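PDB 1G0D: protein-glutamine gamma-glutamyltransferase, which probably catalyses the calcium-dependent cross-linking of peptide-bound glutamine to lysine side chains or other primary amines, releasing ammonia. Local coordinates for residues 152-164 / 171-183. Sequence-based numbering, arbitrary orientation.
Sequences QEYVMNEDGVIYM and RSIPWNYGQFEDY
The Q179 amide meets the backbone where helix 148-156 runs into strand 159-164, and glutamine suits the place because NE2 can give both its hydrogens to carbonyls. One bond goes to V155 O (3.2 Å); the other, with the acceptor close to the amide plane, reaches N157 O (2.8 Å) from above that carbonyl's plane. CG of Q179 sits between the backbone N and the carbonyl carbon (chi1 57°), and the bend at chi2 turns the amide toward these two oxygens. With an alanine here, V155 O would probably lose this donor, while N157 O would be left to R284. E158 answers in the reverse direction, its carboxylate serving two donors: OE2 accepts from F180 N (2.8 Å) on its anti side, OE1 pairs with R655. E158 O takes Y177 N. In an Asx turn that leads into the strand, N157 OD1 receives D159 N. Water 2 links Y177 OH to V161 N.

Strands 159-164 and 169-176 form a two-stranded antiparallel hairpin, lying against helix 272-286, which begins at the catalytic C272. Paired backbone bonds join G160 with W175, I162 with I173 and M164 with R171.

Apolar contacts accompany these bonds. I162 CB lies 4.2 Å from I173 CG1, and M164 CE approaches I173 CG2 on the same face of the hairpin; aliphatic I162 also suits A277 of the helix. The Y177 ring carries CE2 to 3.3 Å from G160 CA, where any side chain would collide with it. The unbranched, bent side chain of M156 makes an oblique Met-aromatic contact, its SD 4.0 Å from F180 CZ.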
loop_
_atom_site.group_PDB
_atom_site.type_symbol
_atom_site.label_atom_id
_atom_site.label_comp_id
_atom_site.label_asym_id
_atom_site.label_seq_id
_atom_site.Cartn_x
_atom_site.Cartn_y
_atom_site.Cartn_z
ATOM N N GLN A 152 -11.429 -10.359 -7.838
ATOM C CA GLN A 152 -10.418 -11.404 -7.726
ATOM C C GLN A 152 -9.053 -10.801 -7.485
ATOM O O GLN A 152 -8.231 -11.370 -6.764
ATOM C CB GLN A 152 -10.400 -12.226 -9.009
ATOM C CG GLN A 152 -9.405 -13.320 -9.003
ATOM C CD GLN A 152 -9.518 -14.172 -7.767
ATOM O OE1 GLN A 152 -10.643 -14.576 -7.374
ATOM N NE2 GLN A 152 -8.357 -14.460 -7.132
ATOM N N GLU A 153 -8.814 -9.650 -8.116
ATOM C CA GLU A 153 -7.552 -8.947 -7.966
ATOM C C GLU A 153 -7.565 -8.066 -6.731
ATOM O O GLU A 153 -6.662 -8.129 -5.900
ATOM C CB GLU A 153 -7.284 -8.065 -9.178
ATOM C CG GLU A 153 -6.051 -7.157 -9.023
ATOM C CD GLU A 153 -4.724 -7.927 -8.921
ATOM O OE1 GLU A 153 -4.702 -9.132 -9.251
ATOM O OE2 GLU A 153 -3.696 -7.333 -8.512
ATOM N N TYR A 154 -8.615 -7.263 -6.604
ATOM C CA TYR A 154 -8.740 -6.341 -5.489
ATOM C C TYR A 154 -9.181 -6.886 -4.134
ATOM O O TYR A 154 -9.157 -6.147 -3.157
ATOM C CB TYR A 154 -9.637 -5.198 -5.901
ATOM C CG TYR A 154 -9.211 -4.584 -7.201
ATOM C CD1 TYR A 154 -7.851 -4.374 -7.469
ATOM C CD2 TYR A 154 -10.161 -4.197 -8.157
ATOM C CE1 TYR A 154 -7.449 -3.792 -8.646
ATOM C CE2 TYR A 154 -9.774 -3.606 -9.349
ATOM C CZ TYR A 154 -8.414 -3.405 -9.582
ATOM O OH TYR A 154 -8.021 -2.763 -10.725
ATOM N N VAL A 155 -9.610 -8.144 -4.065
ATOM C CA VAL A 155 -9.972 -8.755 -2.774
ATOM C C VAL A 155 -9.261 -10.094 -2.625
ATOM O O VAL A 155 -8.554 -10.328 -1.657
ATOM C CB VAL A 155 -11.484 -9.071 -2.564
ATOM C CG1 VAL A 155 -11.649 -9.823 -1.235
ATOM C CG2 VAL A 155 -12.302 -7.826 -2.500
ATOM N N MET A 156 -9.413 -10.963 -3.603
ATOM C CA MET A 156 -8.827 -12.287 -3.523
ATOM C C MET A 156 -7.366 -12.488 -3.834
ATOM O O MET A 156 -6.781 -13.456 -3.389
ATOM C CB MET A 156 -9.673 -13.224 -4.369
ATOM C CG MET A 156 -11.114 -13.259 -3.865
ATOM S SD MET A 156 -11.128 -14.153 -2.360
ATOM C CE MET A 156 -12.329 -13.383 -1.560
ATOM N N ASN A 157 -6.755 -11.606 -4.605
ATOM C CA ASN A 157 -5.344 -11.797 -4.911
ATOM C C ASN A 157 -4.429 -11.446 -3.731
ATOM O O ASN A 157 -4.571 -10.388 -3.109
ATOM C CB ASN A 157 -4.956 -10.983 -6.121
ATOM C CG ASN A 157 -3.616 -11.392 -6.628
ATOM O OD1 ASN A 157 -2.876 -12.067 -5.910
ATOM N ND2 ASN A 157 -3.279 -11.007 -7.850
ATOM N N GLU A 158 -3.500 -12.332 -3.403
ATOM C CA GLU A 158 -2.614 -12.086 -2.264
ATOM C C GLU A 158 -1.220 -11.584 -2.654
ATOM O O GLU A 158 -0.401 -11.246 -1.791
ATOM C CB GLU A 158 -2.456 -13.352 -1.428
ATOM C CG GLU A 158 -3.661 -13.754 -0.573
ATOM C CD GLU A 158 -3.474 -15.129 0.063
ATOM O OE1 GLU A 158 -3.396 -16.135 -0.689
ATOM O OE2 GLU A 158 -3.386 -15.203 1.307
ATOM N N ASP A 159 -0.960 -11.535 -3.952
ATOM C CA ASP A 159 0.323 -11.098 -4.464
ATOM C C ASP A 159 0.106 -9.876 -5.301
ATOM O O ASP A 159 -0.684 -9.902 -6.233
ATOM C CB ASP A 159 0.929 -12.184 -5.328
ATOM C CG ASP A 159 1.445 -13.318 -4.519
ATOM O OD1 ASP A 159 2.429 -13.075 -3.799
ATOM O OD2 ASP A 159 0.870 -14.433 -4.588
ATOM N N GLY A 160 0.800 -8.805 -4.963
ATOM C CA GLY A 160 0.663 -7.581 -5.715
ATOM C C GLY A 160 2.013 -7.083 -6.199
ATOM O O GLY A 160 3.032 -7.762 -6.105
ATOM N N VAL A 161 2.002 -5.896 -6.769
ATOM C CA VAL A 161 3.200 -5.279 -7.249
ATOM C C VAL A 161 3.018 -3.815 -6.882
ATOM O O VAL A 161 1.956 -3.252 -7.143
ATOM C CB VAL A 161 3.280 -5.467 -8.779
ATOM C CG1 VAL A 161 4.412 -4.673 -9.354
ATOM C CG2 VAL A 161 3.479 -6.928 -9.082
ATOM N N ILE A 162 3.997 -3.207 -6.215
ATOM C CA ILE A 162 3.871 -1.784 -5.891
ATOM C C ILE A 162 4.918 -1.063 -6.739
ATOM O O ILE A 162 6.060 -1.475 -6.770
ATOM C CB ILE A 162 4.105 -1.514 -4.392
ATOM C CG1 ILE A 162 3.163 -2.406 -3.565
ATOM C CG2 ILE A 162 3.902 -0.051 -4.119
ATOM C CD1 ILE A 162 2.995 -2.072 -2.101
ATOM N N TYR A 163 4.534 -0.022 -7.465
ATOM C CA TYR A 163 5.498 0.687 -8.311
ATOM C C TYR A 163 6.346 1.715 -7.516
ATOM O O TYR A 163 5.879 2.325 -6.522
ATOM C CB TYR A 163 4.760 1.319 -9.508
ATOM C CG TYR A 163 4.160 0.241 -10.370
ATOM C CD1 TYR A 163 4.946 -0.472 -11.254
ATOM C CD2 TYR A 163 2.855 -0.211 -10.146
ATOM C CE1 TYR A 163 4.466 -1.616 -11.869
ATOM C CE2 TYR A 163 2.362 -1.361 -10.763
ATOM C CZ TYR A 163 3.173 -2.061 -11.614
ATOM O OH TYR A 163 2.716 -3.221 -12.191
ATOM N N MET A 164 7.600 1.875 -7.947
ATOM C CA MET A 164 8.535 2.766 -7.284
ATOM C C MET A 164 9.498 3.279 -8.283
ATOM O O MET A 164 9.310 3.070 -9.475
ATOM C CB MET A 164 9.290 2.012 -6.218
ATOM C CG MET A 164 8.403 1.714 -5.069
ATOM S SD MET A 164 9.164 0.796 -3.750
ATOM C CE MET A 164 10.907 0.862 -4.169
ATOM N N ARG A 171 10.190 1.241 -11.379
ATOM C CA ARG A 171 10.583 -0.112 -11.019
ATOM C C ARG A 171 9.423 -0.760 -10.240
ATOM O O ARG A 171 8.580 -0.077 -9.663
ATOM C CB ARG A 171 11.876 -0.085 -10.182
ATOM C CG ARG A 171 11.919 -1.050 -8.946
ATOM C CD ARG A 171 13.025 -0.672 -7.899
ATOM N NE ARG A 171 13.788 -1.827 -7.398
ATOM C CZ ARG A 171 14.299 -1.935 -6.159
ATOM N NH1 ARG A 171 14.136 -0.948 -5.257
ATOM N NH2 ARG A 171 14.976 -3.036 -5.818
ATOM N N SER A 172 9.373 -2.084 -10.246
ATOM C CA SER A 172 8.319 -2.788 -9.547
ATOM C C SER A 172 8.849 -3.642 -8.444
ATOM O O SER A 172 9.893 -4.295 -8.595
ATOM C CB SER A 172 7.581 -3.746 -10.470
ATOM O OG SER A 172 7.537 -3.271 -11.792
ATOM N N ILE A 173 8.147 -3.646 -7.320
ATOM C CA ILE A 173 8.545 -4.558 -6.287
ATOM C C ILE A 173 7.324 -5.365 -5.933
ATOM O O ILE A 173 6.228 -4.829 -5.721
ATOM C CB ILE A 173 9.104 -3.891 -5.034
ATOM C CG1 ILE A 173 8.002 -3.168 -4.310
ATOM C CG2 ILE A 173 10.259 -2.981 -5.401
ATOM C CD1 ILE A 173 7.899 -3.609 -2.901
ATOM N N PRO A 174 7.462 -6.684 -6.037
ATOM C CA PRO A 174 6.386 -7.597 -5.705
ATOM C C PRO A 174 6.130 -7.502 -4.194
ATOM O O PRO A 174 7.038 -7.167 -3.441
ATOM C CB PRO A 174 6.967 -8.948 -6.094
ATOM C CG PRO A 174 8.399 -8.765 -6.020
ATOM C CD PRO A 174 8.600 -7.415 -6.606
ATOM N N TRP A 175 4.899 -7.791 -3.755
ATOM C CA TRP A 175 4.559 -7.758 -2.335
ATOM C C TRP A 175 3.634 -8.914 -1.986
ATOM O O TRP A 175 2.709 -9.227 -2.730
ATOM C CB TRP A 175 3.884 -6.450 -1.981
ATOM C CG TRP A 175 3.876 -6.160 -0.510
ATOM C CD1 TRP A 175 2.886 -6.471 0.381
ATOM C CD2 TRP A 175 4.851 -5.379 0.229
ATOM N NE1 TRP A 175 3.169 -5.934 1.622
ATOM C CE2 TRP A 175 4.361 -5.260 1.559
ATOM C CE3 TRP A 175 6.077 -4.774 -0.106
ATOM C CZ2 TRP A 175 5.068 -4.545 2.560
ATOM C CZ3 TRP A 175 6.768 -4.063 0.888
ATOM C CH2 TRP A 175 6.255 -3.964 2.207
ATOM N N ASN A 176 3.894 -9.566 -0.867
ATOM C CA ASN A 176 3.037 -10.657 -0.465
ATOM C C ASN A 176 2.034 -10.072 0.529
ATOM O O ASN A 176 2.343 -9.881 1.715
ATOM C CB ASN A 176 3.897 -11.768 0.160
ATOM C CG ASN A 176 3.081 -12.864 0.833
ATOM O OD1 ASN A 176 1.868 -12.940 0.682
ATOM N ND2 ASN A 176 3.754 -13.716 1.602
ATOM N N TYR A 177 0.832 -9.755 0.055
ATOM C CA TYR A 177 -0.162 -9.189 0.958
ATOM C C TYR A 177 -0.545 -10.211 2.005
ATOM O O TYR A 177 -0.936 -9.850 3.112
ATOM C CB TYR A 177 -1.403 -8.753 0.204
ATOM C CG TYR A 177 -1.140 -7.654 -0.774
ATOM C CD1 TYR A 177 -0.553 -6.470 -0.376
ATOM C CD2 TYR A 177 -1.460 -7.816 -2.120
ATOM C CE1 TYR A 177 -0.284 -5.457 -1.306
ATOM C CE2 TYR A 177 -1.202 -6.844 -3.046
ATOM C CZ TYR A 177 -0.613 -5.662 -2.644
ATOM O OH TYR A 177 -0.368 -4.707 -3.599
ATOM N N GLY A 178 -0.446 -11.482 1.642
ATOM C CA GLY A 178 -0.779 -12.563 2.561
ATOM C C GLY A 178 -2.010 -12.383 3.435
ATOM O O GLY A 178 -1.958 -12.756 4.591
ATOM N N GLN A 179 -3.116 -11.828 2.925
ATOM C CA GLN A 179 -4.301 -11.650 3.767
ATOM C C GLN A 179 -4.973 -12.946 4.233
ATOM O O GLN A 179 -5.733 -12.938 5.212
ATOM C CB GLN A 179 -5.344 -10.770 3.074
ATOM C CG GLN A 179 -5.790 -11.270 1.741
ATOM C CD GLN A 179 -4.977 -10.691 0.622
ATOM O OE1 GLN A 179 -3.815 -10.267 0.807
ATOM N NE2 GLN A 179 -5.570 -10.666 -0.559
ATOM N N PHE A 180 -4.682 -14.063 3.570
ATOM C CA PHE A 180 -5.289 -15.340 3.968
ATOM C C PHE A 180 -4.334 -16.291 4.680
ATOM O O PHE A 180 -4.654 -17.473 4.857
ATOM C CB PHE A 180 -5.905 -16.036 2.756
ATOM C CG PHE A 180 -6.933 -15.197 2.060
ATOM C CD1 PHE A 180 -7.868 -14.462 2.801
ATOM C CD2 PHE A 180 -6.934 -15.091 0.685
ATOM C CE1 PHE A 180 -8.775 -13.639 2.186
ATOM C CE2 PHE A 180 -7.832 -14.280 0.050
ATOM C CZ PHE A 180 -8.759 -13.545 0.800
ATOM N N GLU A 181 -3.167 -15.765 5.077
ATOM C CA GLU A 181 -2.148 -16.532 5.801
ATOM C C GLU A 181 -2.663 -16.724 7.201
ATOM O O GLU A 181 -3.488 -15.957 7.668
ATOM C CB GLU A 181 -0.817 -15.791 5.823
ATOM C CG GLU A 181 -0.114 -15.739 4.462
ATOM C CD GLU A 181 0.423 -17.088 3.966
ATOM O OE1 GLU A 181 1.647 -17.304 4.085
ATOM O OE2 GLU A 181 -0.353 -17.920 3.443
ATOM N N ASP A 182 -2.180 -17.729 7.897
ATOM C CA ASP A 182 -2.754 -17.978 9.203
ATOM C C ASP A 182 -2.803 -16.843 10.159
ATOM O O ASP A 182 -1.790 -16.197 10.395
ATOM C CB ASP A 182 -2.056 -19.121 9.899
ATOM C CG ASP A 182 -2.344 -20.422 9.261
ATOM O OD1 ASP A 182 -1.958 -21.458 9.829
ATOM O OD2 ASP A 182 -2.954 -20.398 8.182
ATOM N N TYR A 183 -3.995 -16.646 10.715
ATOM C CA TYR A 183 -4.283 -15.647 11.735
ATOM C C TYR A 183 -4.274 -14.175 11.355
ATOM O O TYR A 183 -4.584 -13.304 12.170
ATOM C CB TYR A 183 -3.367 -15.885 12.929
ATOM C CG TYR A 183 -3.301 -17.341 13.308
ATOM C CD1 TYR A 183 -2.091 -18.018 13.333
ATOM C CD2 TYR A 183 -4.461 -18.059 13.583
ATOM C CE1 TYR A 183 -2.033 -19.370 13.613
ATOM C CE2 TYR A 183 -4.418 -19.411 13.864
ATOM C CZ TYR A 183 -3.200 -20.060 13.876
ATOM O OH TYR A 183 -3.147 -21.407 14.135
HETATM O O HOH W 1 3.828 -11.018 -5.000
HETATM O O HOH W 2 -0.812 -4.685 -6.012
#